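Local coordinates for protein aminoglycoside N(3)-acetyltransferase (Enterobacter cloacae, PDB 6NP3) that probably confers resistance to 2-deoxystreptamine antibiotics such as gentamicin by transferring an acetyl group from acetyl-CoA to their N3 amine, at residues P117-A122 against A133-G138; A128-A133 against L151-K156. All coordinates share one frame; numbering follows the deposited sequence. Where two conformers were deposited one is given.

Interaction 1 of 2, residues P117-A122 against A133-G138; sequences PDASMA and APHEMG. With LLL ((2R,3R,4R,5R)-2-((1S,2S,3R,4S,6R)-4,6-diamino-3-((2R,3R,6S)-3-amino-6-(aminomethyl)-tetrahydro-2H-pyran-2-yloxy)-2-hydr oxycyclohexyloxy)-5-methyl-4-(methylamino)-tetrahydro-2H-pyran-3,5-diol), chain B.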
# COMPACT_ATOMS: atom_id res chain seq x y z
N PRO A 117 10.41 7.59 0.40
CA PRO A 117 11.12 6.41 0.91
C PRO A 117 10.30 5.56 1.86
O PRO A 117 10.36 4.34 1.80
CB PRO A 117 12.38 7.00 1.55
CG PRO A 117 12.61 8.26 0.84
CD PRO A 117 11.20 8.81 0.62
N ASP A 118 9.49 6.19 2.71
CA ASP A 118 8.71 5.44 3.69
C ASP A 118 7.40 4.93 3.10
O ASP A 118 6.96 3.84 3.47
CB ASP A 118 8.45 6.29 4.94
CG ASP A 118 7.88 5.47 6.05
OD1 ASP A 118 8.59 4.57 6.59
OD2 ASP A 118 6.70 5.68 6.39
N ALA A 119 6.76 5.73 2.26
CA ALA A 119 5.50 5.35 1.63
C ALA A 119 5.68 4.73 0.24
O ALA A 119 4.70 4.60 -0.50
CB ALA A 119 4.59 6.58 1.53
N SER A 120 6.85 4.22 -0.06
CA SER A 120 7.16 3.89 -1.44
C SER A 120 6.20 2.88 -2.04
O SER A 120 5.87 1.86 -1.44
CB SER A 120 8.58 3.35 -1.53
OG SER A 120 9.00 3.18 -2.88
N MET A 121 5.82 3.16 -3.28
CA MET A 121 4.87 2.35 -4.04
C MET A 121 5.53 1.81 -5.31
O MET A 121 6.25 2.54 -6.00
CB MET A 121 3.68 3.22 -4.46
CG MET A 121 2.93 3.88 -3.33
SD MET A 121 1.79 2.76 -2.54
CE MET A 121 1.38 3.71 -1.08
N ALA A 122 5.22 0.56 -5.64
CA ALA A 122 5.76 -0.10 -6.82
C ALA A 122 4.62 -0.35 -7.79
O ALA A 122 3.53 -0.72 -7.36
CB ALA A 122 6.40 -1.42 -6.43
N ALA A 133 4.59 8.65 -9.91
CA ALA A 133 5.14 10.00 -9.75
C ALA A 133 4.07 11.02 -10.08
O ALA A 133 3.32 10.83 -11.05
CB ALA A 133 6.34 10.21 -10.69
N PRO A 134 3.98 12.12 -9.32
CA PRO A 134 4.85 12.46 -8.20
C PRO A 134 4.52 11.67 -6.93
O PRO A 134 3.40 11.20 -6.72
CB PRO A 134 4.55 13.94 -7.97
CG PRO A 134 3.10 14.10 -8.41
CD PRO A 134 3.00 13.18 -9.62
N HIS A 135 5.51 11.56 -6.06
CA HIS A 135 5.26 11.02 -4.73
C HIS A 135 6.17 11.78 -3.77
O HIS A 135 7.27 11.34 -3.40
CB HIS A 135 5.47 9.52 -4.64
CG HIS A 135 4.80 8.94 -3.45
ND1 HIS A 135 4.88 7.60 -3.15
CD2 HIS A 135 3.99 9.50 -2.52
CE1 HIS A 135 4.15 7.36 -2.08
NE2 HIS A 135 3.61 8.50 -1.67
N GLU A 136 5.68 12.90 -3.28
CA GLU A 136 6.51 13.84 -2.54
C GLU A 136 6.36 13.66 -1.04
O GLU A 136 5.32 13.24 -0.54
CB GLU A 136 6.16 15.28 -2.95
CG GLU A 136 6.62 15.54 -4.39
CD GLU A 136 6.00 16.76 -5.04
OE1 GLU A 136 5.25 17.48 -4.37
OE2 GLU A 136 6.27 16.98 -6.24
N MET A 137 7.43 14.00 -0.34
CA MET A 137 7.34 14.11 1.11
C MET A 137 6.21 15.05 1.47
O MET A 137 6.03 16.11 0.86
CB MET A 137 8.68 14.59 1.67
CG MET A 137 9.76 13.53 1.50
SD MET A 137 9.65 12.21 2.73
CE MET A 137 10.37 13.04 4.11
N GLY A 138 5.41 14.64 2.43
CA GLY A 138 4.24 15.39 2.81
C GLY A 138 2.96 14.93 2.14
O GLY A 138 1.89 15.44 2.49
C11 LLL B . 0.40 -1.24 11.00
O11 LLL B . 0.01 -0.61 9.75
C21 LLL B . -0.01 -2.71 10.90
N21 LLL B . 0.52 -3.22 9.64
C31 LLL B . -1.48 -2.83 10.82
C41 LLL B . -2.09 -2.23 12.08
C51 LLL B . -1.62 -0.78 12.18
O51 LLL B . -0.22 -0.71 12.17
C61 LLL B . -2.10 -0.16 13.47
N61 LLL B . -1.61 1.22 13.53
C12 LLL B . 2.01 2.38 7.54
N12 LLL B . 2.54 3.63 7.01
C22 LLL B . 0.48 2.39 7.56
C32 LLL B . 0.02 1.03 8.05
N32 LLL B . -1.45 0.99 8.05
C42 LLL B . 0.50 0.71 9.46
C52 LLL B . 2.02 0.83 9.52
O52 LLL B . 2.43 0.72 10.86
C62 LLL B . 2.52 2.16 8.97
O62 LLL B . 3.93 2.11 8.92
C13 LLL B . 4.65 3.18 9.54
C23 LLL B . 5.95 3.34 8.75
O23 LLL B . 5.61 3.54 7.39
C33 LLL B . 6.80 2.06 8.83
N33 LLL B . 8.10 2.28 8.15
C43 LLL B . 7.01 1.71 10.32
O43 LLL B . 7.87 2.70 10.85
C53 LLL B . 5.67 1.68 11.06
O53 LLL B . 4.95 2.89 10.92
C83 LLL B . 7.65 0.32 10.44
C93 LLL B . 8.35 1.23 7.14
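OD1 of D118 is gripped by two groups: the methylamino nitrogen N33 of the bound gentamicin donates to it at 2.8 Å, and the hydroxyl of S65 bonds to the same oxygen. OD2 takes the sugar hydroxyl, with LLL O23 at 2.6 Å, so the carboxylate spans two neighbouring substituents of one antibiotic ring. A short acidic side chain suits a pocket for a polycationic drug, and its negative charge would probably favour the protonated, cationic form of the methylamino group. With CG anti to the backbone N (chi1 -169°), the carboxylate reaches the sugar, while the backbone O of D118 bonds to S61, another pocket residue. This loop runs directly into strand 121-124 of the large mixed sheet in the antibiotic N-acetyltransferase fold. On its other flank the loop meets H135, which belongs to the irregular segment after helix 128-132. The imidazole sends its CE1 corner toward the backbone, approaching A119 O to 3.2 Å near the ring plane, while A119 CB lies 3.7 Å from CE1; the small methyl lets the ring come this close. Bonds at both nitrogens, ND1 to S114 OG and NE2 to A140 O, fix the ring's rotation. That serine hydroxyl also bonds to M121 N, coupling the histidine to the start of the strand. In one of the two conformers of M121, CG lies 3.9 Å from H135 CE1, oblique to the ring. Further along, the contact turns wholly apolar: M137 curls its flexible thioether toward the rigid ring of P117, and SD of M137 stops 4.3 Å from P117 CD. M189 of strand 184-193 touches both of these side chains, and D118 as well.

Interaction 2 of 2, residues A128-A133 against L151-K156; sequences AAWLVA and LAHAGK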
# COMPACT_ATOMS: atom_id res chain seq x y z
N ALA A 128 2.36 2.53 -15.22
CA ALA A 128 3.18 2.52 -14.02
C ALA A 128 3.86 3.85 -13.77
O ALA A 128 3.94 4.32 -12.63
CB ALA A 128 4.24 1.43 -14.12
N ALA A 129 4.40 4.49 -14.81
CA ALA A 129 5.07 5.76 -14.56
C ALA A 129 4.09 6.81 -14.07
O ALA A 129 4.41 7.61 -13.18
CB ALA A 129 5.80 6.23 -15.82
N TRP A 130 2.90 6.86 -14.67
CA TRP A 130 1.89 7.81 -14.23
C TRP A 130 1.44 7.52 -12.81
O TRP A 130 1.18 8.45 -12.04
CB TRP A 130 0.71 7.72 -15.20
CG TRP A 130 -0.47 8.54 -14.83
CD1 TRP A 130 -0.66 9.86 -15.10
CD2 TRP A 130 -1.64 8.11 -14.14
NE1 TRP A 130 -1.85 10.28 -14.58
CE2 TRP A 130 -2.47 9.22 -13.99
CE3 TRP A 130 -2.05 6.89 -13.60
CZ2 TRP A 130 -3.70 9.14 -13.37
CZ3 TRP A 130 -3.29 6.82 -13.00
CH2 TRP A 130 -4.10 7.93 -12.90
N LEU A 131 1.37 6.25 -12.42
CA LEU A 131 0.99 5.91 -11.06
C LEU A 131 2.03 6.38 -10.05
O LEU A 131 1.67 6.91 -8.99
CB LEU A 131 0.78 4.41 -10.88
CG LEU A 131 -0.51 3.90 -11.50
CD1 LEU A 131 -0.43 2.39 -11.66
CD2 LEU A 131 -1.70 4.27 -10.66
N VAL A 132 3.32 6.17 -10.31
CA VAL A 132 4.28 6.30 -9.22
C VAL A 132 4.82 7.70 -9.00
O VAL A 132 5.45 7.94 -7.96
CB VAL A 132 5.49 5.35 -9.32
CG1 VAL A 132 5.05 3.89 -9.31
CG2 VAL A 132 6.36 5.65 -10.54
N ALA A 133 4.59 8.65 -9.91
CA ALA A 133 5.14 10.00 -9.75
C ALA A 133 4.07 11.02 -10.08
O ALA A 133 3.32 10.83 -11.05
CB ALA A 133 6.34 10.21 -10.69
N LEU A 151 -7.05 5.61 -7.09
CA LEU A 151 -8.46 5.78 -6.82
C LEU A 151 -9.16 6.45 -7.98
O LEU A 151 -10.37 6.26 -8.15
CB LEU A 151 -8.68 6.65 -5.59
CG LEU A 151 -8.26 6.01 -4.28
CD1 LEU A 151 -8.24 7.01 -3.14
CD2 LEU A 151 -9.10 4.80 -3.93
N ALA A 152 -8.44 7.19 -8.81
CA ALA A 152 -9.00 7.78 -10.03
C ALA A 152 -8.92 6.84 -11.23
O ALA A 152 -9.42 7.19 -12.31
CB ALA A 152 -8.27 9.10 -10.33
N HIS A 153 -8.32 5.66 -11.07
CA HIS A 153 -7.99 4.76 -12.17
C HIS A 153 -8.70 3.43 -12.00
O HIS A 153 -8.18 2.38 -12.37
CB HIS A 153 -6.48 4.56 -12.21
CG HIS A 153 -5.94 4.05 -13.51
ND1 HIS A 153 -6.42 4.43 -14.74
CD2 HIS A 153 -4.91 3.21 -13.74
CE1 HIS A 153 -5.69 3.85 -15.69
NE2 HIS A 153 -4.77 3.11 -15.10
N ALA A 154 -9.92 3.49 -11.47
CA ALA A 154 -10.78 2.32 -11.38
C ALA A 154 -10.14 1.24 -10.51
O ALA A 154 -10.34 0.06 -10.73
CB ALA A 154 -11.18 1.76 -12.75
N GLY A 155 -9.36 1.65 -9.51
CA GLY A 155 -8.58 0.68 -8.77
C GLY A 155 -9.45 -0.33 -8.04
O GLY A 155 -10.52 0.01 -7.49
N LYS A 156 -8.93 -1.55 -7.94
CA LYS A 156 -9.51 -2.63 -7.15
C LYS A 156 -8.48 -3.07 -6.12
O LYS A 156 -7.29 -3.18 -6.43
CB LYS A 156 -9.89 -3.84 -8.00
CG LYS A 156 -10.89 -3.54 -9.08
CD LYS A 156 -11.25 -4.80 -9.84
CE LYS A 156 -12.19 -4.53 -10.99
NZ LYS A 156 -12.64 -5.81 -11.67
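An edge-to-face aromatic pair near the protein surface joins W130 of helix 128-132 to H153, in the loop between helix 146-151 and strand 156-160. The six-membered ring of W130 turns an edge toward one face of the imidazole, with the ring centroids 5.2 Å apart and the planes inclined at 64°. CZ3 of W130 does most of the touching: it lies over the rim of the imidazole, 3.9 Å from H153 CG and 4.0 Å from H153 CB. Both side chains swing CG anti to the backbone N (chi1 175° in W130 and -160° in H153), which brings the two rings together between helix and loop. The long indole suits the helix position, projecting far enough for its outer edge to meet the imidazole. The loop leads into strand 156-160 of the central mixed sheet. M22 of the adjacent strand 22-27 touches H153 and also L131, the buried neighbour of W130 on the helix. A histidine suits this place because it offers a flat face to the indole and a polar edge elsewhere: NE2 of H153 bonds to OD2 of D127, a residue known to bind magnesium, and a magnesium ion lies about 5 Å from the H153 side chain.

Both interactions involve the chain that leaves strand 121-124 through helix 128-132, and they share A133, where the helix gives way to loop. Their centres are 13 Å apart, and they meet where M121 O packs against V132 CG1 at 3.8 Å. Interaction 1 is buried beside the antibiotic pocket; the polar ends of D118 and H135 bond to ligand, serine hydroxyls and a backbone carbonyl, with small and apolar side chains filling between them. Interaction 2 lies at the surface and consists of a single aromatic pair. Each contact has a histidine with different second partners: S114 and A140 hold H135, the magnesium ligand D127 holds H153. NH2 of R149 bonds to both P134 O and L131 O, bridging the two regions.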